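Local structure of R.MvaI (Kocuria varians, 2OA9) at residues K75-P80 against S147-S151; I211-A215 against K224-H228. The protein is a monomeric type II restriction endonuclease that recognises its DNA target asymmetrically and, as a PDDEXK-clan nuclease, probably cleaves it with the help of bound metal ions. One frame throughout, in Å; residues are numbered along the deposited sequence.

Contact 1. Residues K75-P80 against S147-S151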
ATOM      1  N   LYS A  75      -7.541   6.069   4.649  1.00 16.74           N
ATOM      2  CA  LYS A  75      -8.018   7.438   4.752  1.00 17.56           C
ATOM      3  C   LYS A  75      -9.438   7.535   4.259  1.00 17.73           C
ATOM      4  O   LYS A  75      -9.733   7.136   3.116  1.00 18.74           O
ATOM      5  CB  LYS A  75      -7.121   8.417   3.976  1.00 19.16           C
ATOM      6  CG  LYS A  75      -7.542   9.907   3.991  1.00 21.08           C
ATOM      7  CD  LYS A  75      -7.314  10.528   5.350  1.00 25.76           C
ATOM      8  CE  LYS A  75      -7.697  11.988   5.312  1.00 26.64           C
ATOM      9  NZ  LYS A  75      -9.178  12.162   5.288  1.00 29.67           N
ATOM     10  N   SER A  76     -10.272   8.103   5.130  1.00 19.85           N
ATOM     11  CA  SER A  76     -11.660   8.405   4.825  1.00 21.53           C
ATOM     12  C   SER A  76     -11.810   9.565   3.857  1.00 20.42           C
ATOM     13  O   SER A  76     -10.942  10.416   3.776  1.00 19.97           O
ATOM     14  CB  SER A  76     -12.430   8.715   6.109  1.00 22.27           C
ATOM     15  OG  SER A  76     -12.676   7.524   6.838  1.00 27.41           O
ATOM     16  N   PRO A  77     -12.910   9.606   3.113  1.00 21.05           N
ATOM     17  CA  PRO A  77     -13.146  10.729   2.203  1.00 21.09           C
ATOM     18  C   PRO A  77     -13.040  12.145   2.831  1.00 20.30           C
ATOM     19  O   PRO A  77     -13.346  12.391   4.018  1.00 22.51           O
ATOM     20  CB  PRO A  77     -14.552  10.445   1.661  1.00 21.04           C
ATOM     21  CG  PRO A  77     -14.689   9.017   1.732  1.00 21.86           C
ATOM     22  CD  PRO A  77     -13.987   8.626   3.015  1.00 21.56           C
ATOM     23  N   THR A  78     -12.515  13.052   2.048  1.00 20.41           N
ATOM     24  CA  THR A  78     -12.474  14.470   2.432  1.00 21.21           C
ATOM     25  C   THR A  78     -13.900  15.023   2.564  1.00 20.90           C
ATOM     26  O   THR A  78     -14.173  15.827   3.476  1.00 22.34           O
ATOM     27  CB  THR A  78     -11.754  15.250   1.332  1.00 20.80           C
ATOM     28  OG1 THR A  78     -10.407  14.801   1.235  1.00 25.00           O
ATOM     29  CG2 THR A  78     -11.608  16.790   1.676  1.00 22.74           C
ATOM     30  N   ASN A  79     -14.779  14.619   1.639  1.00 20.69           N
ATOM     31  CA  ASN A  79     -16.108  15.222   1.420  1.00 20.50           C
ATOM     32  C   ASN A  79     -17.135  14.205   1.037  1.00 19.36           C
ATOM     33  O   ASN A  79     -16.828  13.259   0.316  1.00 17.63           O
ATOM     34  CB  ASN A  79     -16.036  16.231   0.247  1.00 20.99           C
ATOM     35  CG  ASN A  79     -17.434  16.821  -0.161  1.00 25.29           C
ATOM     36  OD1 ASN A  79     -17.868  17.860   0.362  1.00 27.97           O
ATOM     37  ND2 ASN A  79     -18.125  16.158  -1.102  1.00 28.62           N
ATOM     38  N   PRO A  80     -18.379  14.362   1.438  1.00 18.39           N
ATOM     39  CA  PRO A  80     -18.808  15.320   2.465  1.00 19.21           C
ATOM     40  C   PRO A  80     -18.394  14.836   3.829  1.00 19.28           C
ATOM     41  O   PRO A  80     -17.886  13.736   3.956  1.00 17.05           O
ATOM     42  CB  PRO A  80     -20.331  15.249   2.351  1.00 19.67           C
ATOM     43  CG  PRO A  80     -20.632  13.916   1.813  1.00 21.58           C
ATOM     44  CD  PRO A  80     -19.522  13.653   0.842  1.00 19.71           C
ATOM     45  N   SER A 147     -20.464  12.647  -5.562  1.00 14.18           N
ATOM     46  CA  SER A 147     -20.167  13.658  -4.550  1.00 14.48           C
ATOM     47  C   SER A 147     -19.077  13.328  -3.567  1.00 14.30           C
ATOM     48  O   SER A 147     -18.449  14.262  -3.008  1.00 15.56           O
ATOM     49  CB  SER A 147     -21.445  14.044  -3.802  1.00 14.77           C
ATOM     50  OG  SER A 147     -21.887  12.996  -2.953  1.00 18.48           O
ATOM     51  N   VAL A 148     -18.832  12.049  -3.338  1.00 13.56           N
ATOM     52  CA  VAL A 148     -17.872  11.609  -2.351  1.00 13.23           C
ATOM     53  C   VAL A 148     -16.475  11.673  -2.960  1.00 13.22           C
ATOM     54  O   VAL A 148     -16.252  11.180  -4.079  1.00 14.81           O
ATOM     55  CB  VAL A 148     -18.216  10.171  -1.835  1.00 15.28           C
ATOM     56  CG1 VAL A 148     -17.129   9.696  -0.941  1.00 16.08           C
ATOM     57  CG2 VAL A 148     -19.582  10.150  -1.103  1.00 15.21           C
ATOM     58  N   TYR A 149     -15.535  12.312  -2.256  1.00 14.45           N
ATOM     59  CA  TYR A 149     -14.188  12.471  -2.811  1.00 13.79           C
ATOM     60  C   TYR A 149     -13.133  12.587  -1.765  1.00 14.22           C
ATOM     61  O   TYR A 149     -13.422  12.877  -0.610  1.00 14.52           O
ATOM     62  CB  TYR A 149     -14.094  13.662  -3.804  1.00 15.05           C
ATOM     63  CG  TYR A 149     -14.188  15.068  -3.216  1.00 16.13           C
ATOM     64  CD1 TYR A 149     -13.146  15.617  -2.492  1.00 18.14           C
ATOM     65  CD2 TYR A 149     -15.290  15.856  -3.476  1.00 20.47           C
ATOM     66  CE1 TYR A 149     -13.212  16.921  -2.011  1.00 17.81           C
ATOM     67  CE2 TYR A 149     -15.377  17.158  -2.999  1.00 19.25           C
ATOM     68  CZ  TYR A 149     -14.341  17.679  -2.266  1.00 20.17           C
ATOM     69  OH  TYR A 149     -14.506  18.957  -1.776  1.00 23.16           O
ATOM     70  N   TRP A 150     -11.911  12.359  -2.203  1.00 14.42           N
ATOM     71  CA  TRP A 150     -10.680  12.572  -1.437  1.00 14.80           C
ATOM     72  C   TRP A 150      -9.938  13.673  -2.127  1.00 15.86           C
ATOM     73  O   TRP A 150      -9.693  13.584  -3.328  1.00 15.89           O
ATOM     74  CB  TRP A 150      -9.771  11.315  -1.453  1.00 14.53           C
ATOM     75  CG  TRP A 150     -10.298  10.105  -0.773  1.00 15.70           C
ATOM     76  CD1 TRP A 150      -9.993   9.680   0.487  1.00 16.21           C
ATOM     77  CD2 TRP A 150     -11.214   9.145  -1.304  1.00 15.34           C
ATOM     78  NE1 TRP A 150     -10.639   8.505   0.771  1.00 15.94           N
ATOM     79  CE2 TRP A 150     -11.430   8.166  -0.302  1.00 15.94           C
ATOM     80  CE3 TRP A 150     -11.905   9.020  -2.514  1.00 17.00           C
ATOM     81  CZ2 TRP A 150     -12.294   7.094  -0.496  1.00 18.87           C
ATOM     82  CZ3 TRP A 150     -12.744   7.960  -2.704  1.00 15.82           C
ATOM     83  CH2 TRP A 150     -12.935   6.997  -1.699  1.00 17.98           C
ATOM     84  N   SER A 151      -9.563  14.730  -1.429  1.00 15.45           N
ATOM     85  CA  SER A 151      -8.735  15.732  -2.072  1.00 15.73           C
ATOM     86  C   SER A 151      -7.326  15.249  -2.355  1.00 15.34           C
ATOM     87  O   SER A 151      -6.791  14.407  -1.618  1.00 15.98           O
ATOM     88  CB  SER A 151      -8.643  16.987  -1.179  1.00 15.54           C
ATOM     89  OG  SER A 151      -8.011  16.686   0.053  1.00 19.35           O
TER

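Contact 2. Residues I211-A215 against K224-H228. With CD (cadmium ion), chain L.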
ATOM      1  N   ILE A 211     -12.973  -0.194   0.255  1.00 13.65           N
ATOM      2  CA  ILE A 211     -13.944   0.402   1.196  1.00 14.01           C
ATOM      3  C   ILE A 211     -14.388  -0.704   2.121  1.00 13.82           C
ATOM      4  O   ILE A 211     -14.892  -1.726   1.671  1.00 13.54           O
ATOM      5  CB  ILE A 211     -15.099   0.974   0.422  1.00 14.02           C
ATOM      6  CG1 ILE A 211     -14.596   2.046  -0.533  1.00 16.36           C
ATOM      7  CG2 ILE A 211     -16.190   1.481   1.390  1.00 15.50           C
ATOM      8  CD1 ILE A 211     -15.667   2.550  -1.496  1.00 18.30           C
ATOM      9  N   ARG A 212     -14.223  -0.496   3.421  1.00 13.86           N
ATOM     10  CA  ARG A 212     -14.574  -1.509   4.432  1.00 14.41           C
ATOM     11  C   ARG A 212     -15.202  -0.778   5.593  1.00 13.89           C
ATOM     12  O   ARG A 212     -14.568  -0.502   6.624  1.00 15.78           O
ATOM     13  CB  ARG A 212     -13.333  -2.312   4.819  1.00 15.86           C
ATOM     14  CG  ARG A 212     -13.566  -3.495   5.716  1.00 21.28           C
ATOM     15  CD  ARG A 212     -12.292  -3.953   6.414  1.00 29.80           C
ATOM     16  NE  ARG A 212     -11.819  -5.266   5.981  1.00 38.02           N
ATOM     17  CZ  ARG A 212     -11.941  -6.408   6.673  1.00 39.42           C
ATOM     18  NH1 ARG A 212     -12.571  -6.479   7.844  1.00 42.06           N
ATOM     19  NH2 ARG A 212     -11.430  -7.516   6.163  1.00 41.60           N
ATOM     20  N   ILE A 213     -16.464  -0.451   5.424  1.00 14.13           N
ATOM     21  CA  ILE A 213     -17.198   0.328   6.399  1.00 14.47           C
ATOM     22  C   ILE A 213     -18.193  -0.597   7.112  1.00 14.96           C
ATOM     23  O   ILE A 213     -19.174  -1.067   6.520  1.00 14.92           O
ATOM     24  CB  ILE A 213     -17.967   1.452   5.760  1.00 13.96           C
ATOM     25  CG1 ILE A 213     -17.116   2.227   4.780  1.00 14.06           C
ATOM     26  CG2 ILE A 213     -18.487   2.385   6.860  1.00 14.04           C
ATOM     27  CD1 ILE A 213     -17.857   3.224   3.941  1.00 14.78           C
ATOM     28  N   GLY A 214     -17.953  -0.820   8.380  1.00 15.17           N
ATOM     29  CA  GLY A 214     -18.806  -1.673   9.164  1.00 14.32           C
ATOM     30  C   GLY A 214     -19.692  -0.892  10.100  1.00 13.78           C
ATOM     31  O   GLY A 214     -19.798   0.321  10.045  1.00 14.71           O
ATOM     32  N   ALA A 215     -20.326  -1.645  10.981  1.00 15.05           N
ATOM     33  CA  ALA A 215     -21.172  -1.101  12.028  1.00 14.61           C
ATOM     34  C   ALA A 215     -20.955  -1.861  13.333  1.00 14.40           C
ATOM     35  O   ALA A 215     -20.867  -3.091  13.348  1.00 15.86           O
ATOM     36  CB  ALA A 215     -22.667  -1.174  11.609  1.00 14.83           C
ATOM     37  N   LYS A 224     -23.807   2.086  14.895  1.00 17.78           N
ATOM     38  CA  LYS A 224     -23.078   3.231  14.346  1.00 17.04           C
ATOM     39  C   LYS A 224     -21.860   2.796  13.571  1.00 16.74           C
ATOM     40  O   LYS A 224     -21.376   1.671  13.705  1.00 16.83           O
ATOM     41  CB  LYS A 224     -22.618   4.144  15.457  1.00 16.75           C
ATOM     42  CG  LYS A 224     -23.780   4.710  16.281  1.00 19.08           C
ATOM     43  CD  LYS A 224     -23.640   6.212  16.537  1.00 25.59           C
ATOM     44  CE  LYS A 224     -24.773   6.718  17.440  1.00 28.44           C
ATOM     45  NZ  LYS A 224     -24.283   7.297  18.738  1.00 31.30           N
ATOM     46  N   THR A 225     -21.314   3.706  12.755  1.00 15.71           N
ATOM     47  CA  THR A 225     -20.224   3.371  11.848  1.00 15.31           C
ATOM     48  C   THR A 225     -18.935   2.892  12.539  1.00 14.83           C
ATOM     49  O   THR A 225     -18.455   3.504  13.484  1.00 14.76           O
ATOM     50  CB  THR A 225     -19.946   4.594  10.991  1.00 15.64           C
ATOM     51  OG1 THR A 225     -21.148   4.922  10.278  1.00 17.07           O
ATOM     52  CG2 THR A 225     -18.884   4.339   9.941  1.00 16.91           C
ATOM     53  N   HIS A 226     -18.414   1.773  12.045  1.00 14.82           N
ATOM     54  CA  HIS A 226     -17.145   1.231  12.507  1.00 16.10           C
ATOM     55  C   HIS A 226     -16.256   1.131  11.276  1.00 15.23           C
ATOM     56  O   HIS A 226     -16.429   0.266  10.440  1.00 15.79           O
ATOM     57  CB  HIS A 226     -17.378  -0.138  13.155  1.00 17.04           C
ATOM     58  CG  HIS A 226     -16.129  -0.809  13.634  1.00 18.32           C
ATOM     59  ND1 HIS A 226     -16.079  -2.166  13.871  1.00 22.31           N
ATOM     60  CD2 HIS A 226     -14.909  -0.318  13.974  1.00 22.79           C
ATOM     61  CE1 HIS A 226     -14.861  -2.492  14.281  1.00 23.70           C
ATOM     62  NE2 HIS A 226     -14.130  -1.388  14.348  1.00 23.46           N
ATOM     63  N   ASP A 227     -15.293   2.026  11.158  1.00 16.89           N
ATOM     64  CA  ASP A 227     -14.506   2.141   9.936  1.00 19.15           C
ATOM     65  C   ASP A 227     -13.074   2.496  10.319  1.00 20.66           C
ATOM     66  O   ASP A 227     -12.881   3.467  11.025  1.00 23.13           O
ATOM     67  CB  ASP A 227     -15.129   3.275   9.115  1.00 19.84           C
ATOM     68  CG  ASP A 227     -14.397   3.565   7.781  1.00 20.66           C
ATOM     69  OD1 ASP A 227     -13.658   2.728   7.277  1.00 21.84           O
ATOM     70  OD2 ASP A 227     -14.527   4.652   7.181  1.00 28.94           O
ATOM     71  N   HIS A 228     -12.083   1.726   9.870  1.00 23.19           N
ATOM     72  CA  HIS A 228     -10.673   2.047  10.154  1.00 24.78           C
ATOM     73  C   HIS A 228     -10.014   2.868   9.035  1.00 24.46           C
ATOM     74  O   HIS A 228      -8.828   3.206   9.130  1.00 26.19           O
ATOM     75  CB  HIS A 228      -9.890   0.765  10.522  1.00 25.88           C
ATOM     76  CG  HIS A 228     -10.359   0.128  11.801  1.00 29.56           C
ATOM     77  ND1 HIS A 228     -10.658  -1.215  11.915  1.00 35.79           N
ATOM     78  CD2 HIS A 228     -10.620   0.670  13.015  1.00 32.03           C
ATOM     79  CE1 HIS A 228     -11.072  -1.473  13.143  1.00 34.27           C
ATOM     80  NE2 HIS A 228     -11.054  -0.348  13.834  1.00 34.26           N
TER
HETATM   81 CD    CD L 912     -12.162  -1.168  15.545  0.80 45.50          CD
HETATM   82  O   HOH W   1     -13.465   2.022   4.580  1.00 23.05           O
HETATM   83  O   HOH W   2     -12.335  -0.431   8.080  1.00 33.95           O

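Contact 1. Residues K75-P80 against S147-S151
Pro77 is the bump that lodges in the hollow between Val148 and Trp150: its CG lies 3.7 Å from Val148 CG1 and 3.8 Å from Trp150 CZ2, while its CA sits over one face of the indole, a CH-pi contact with the five-membered ring. The indole reaches past it, and NE1 donates to Lys75 O at 2.9 Å; the carbonyl lies close to the ring plane, although the donor stands above the carbonyl plane. A second bump, Asn79 CB, presses on a face of the Tyr149 ring, 3.5 Å from its centroid. With CG anti to the backbone N (chi1 174°), the Asn79 amide lies nearly flat against the same ring, the planes 14° apart, and ND2 makes a weak bond to Ser147 O. The backbones meet here in a classic beta bulge, Thr78 and Asn79 both facing Tyr149 near the end of strand 143-151. Tyr149 N donates to Asn79 O (3.0 Å) and Tyr149 O accepts from Asn79 N, with a weaker bond from Thr78 N. From the bulge itself, Thr78 OG1 accepts an almost straight bond from Ser151 N (2.8 Å, 172°), right where helix 152-162 begins.

Contact 2. Residues I211-A215 against K224-H228
Ile213 and Thr225 each hold CG2 anti to the backbone N, and these torsions bring the two methyls together at 3.7 Å; Ile213 CG2 also lies near Asp227 CB. Next along the strands, Gly214 and His226 form an antiparallel hydrogen-bonded pair. Gly214 N donates to His226 O and His226 N to Gly214 O, both at 2.8 Å; the second is nearly straight at the hydrogen (177°) but comes from well above the carbonyl plane. Beside it, Ala215 and Thr225 form a non-hydrogen-bonded pair, and Ala215 CA brings a C-H to within 3.2 Å of Lys224 O. The His226 imidazole, anti to the backbone N (chi1 178°), and that of His228, with CG anti to the carbonyl carbon (chi1 -65°), converge on one cadmium ion. His226 NE2 binds the metal at 2.3 Å and His228 NE2 at 2.2 Å, so the ion joins two histidines two residues apart on one chain segment. Toward Arg212 the strands separate and water takes over: one molecule accepts from Arg212 N and donates to Asp227 OD1 (2.8 Å), while another accepts from His228 N and donates to Arg212 O. Asp227 OD1 also accepts from Gly229 N, and OD2 is hydrogen-bonded to Asn84 ND2. These two strands form a beta hairpin within a five-stranded antiparallel sheet, with strand 100-106 pairing along the other edge of 207-215 and strand 69-74 along that of 225-235. Helix 83-91 packs on the Ile213 face, where Asn84, Leu87 and Arg88 meet the isoleucine and Thr85 OG1 and Arg88 NE are hydrogen-bonded to Thr225 OG1.

Contact 1 closes before contact 2 opens along the chain, and their centres lie 15 Å apart on the same side of the molecule's centre. Contact 1 ties the loop following strand 69-74 to strand 143-151 of the three-stranded sheet; contact 2 belongs to the five-stranded sheet, in which 69-74 neighbours 225-235. The two meet where Ser76 OG packs 3.4 Å from Asp227 OD2. Helix 83-91 spans both, touching Pro77 and Val148 in contact 1 and Ile213 in contact 2, and Trp150 also packs edge-to-face on Phe232, further along strand 225-235. Contact 1 thus connects the two antiparallel sheets of this monomeric enzyme, while contact 2 is internal to the five-stranded one.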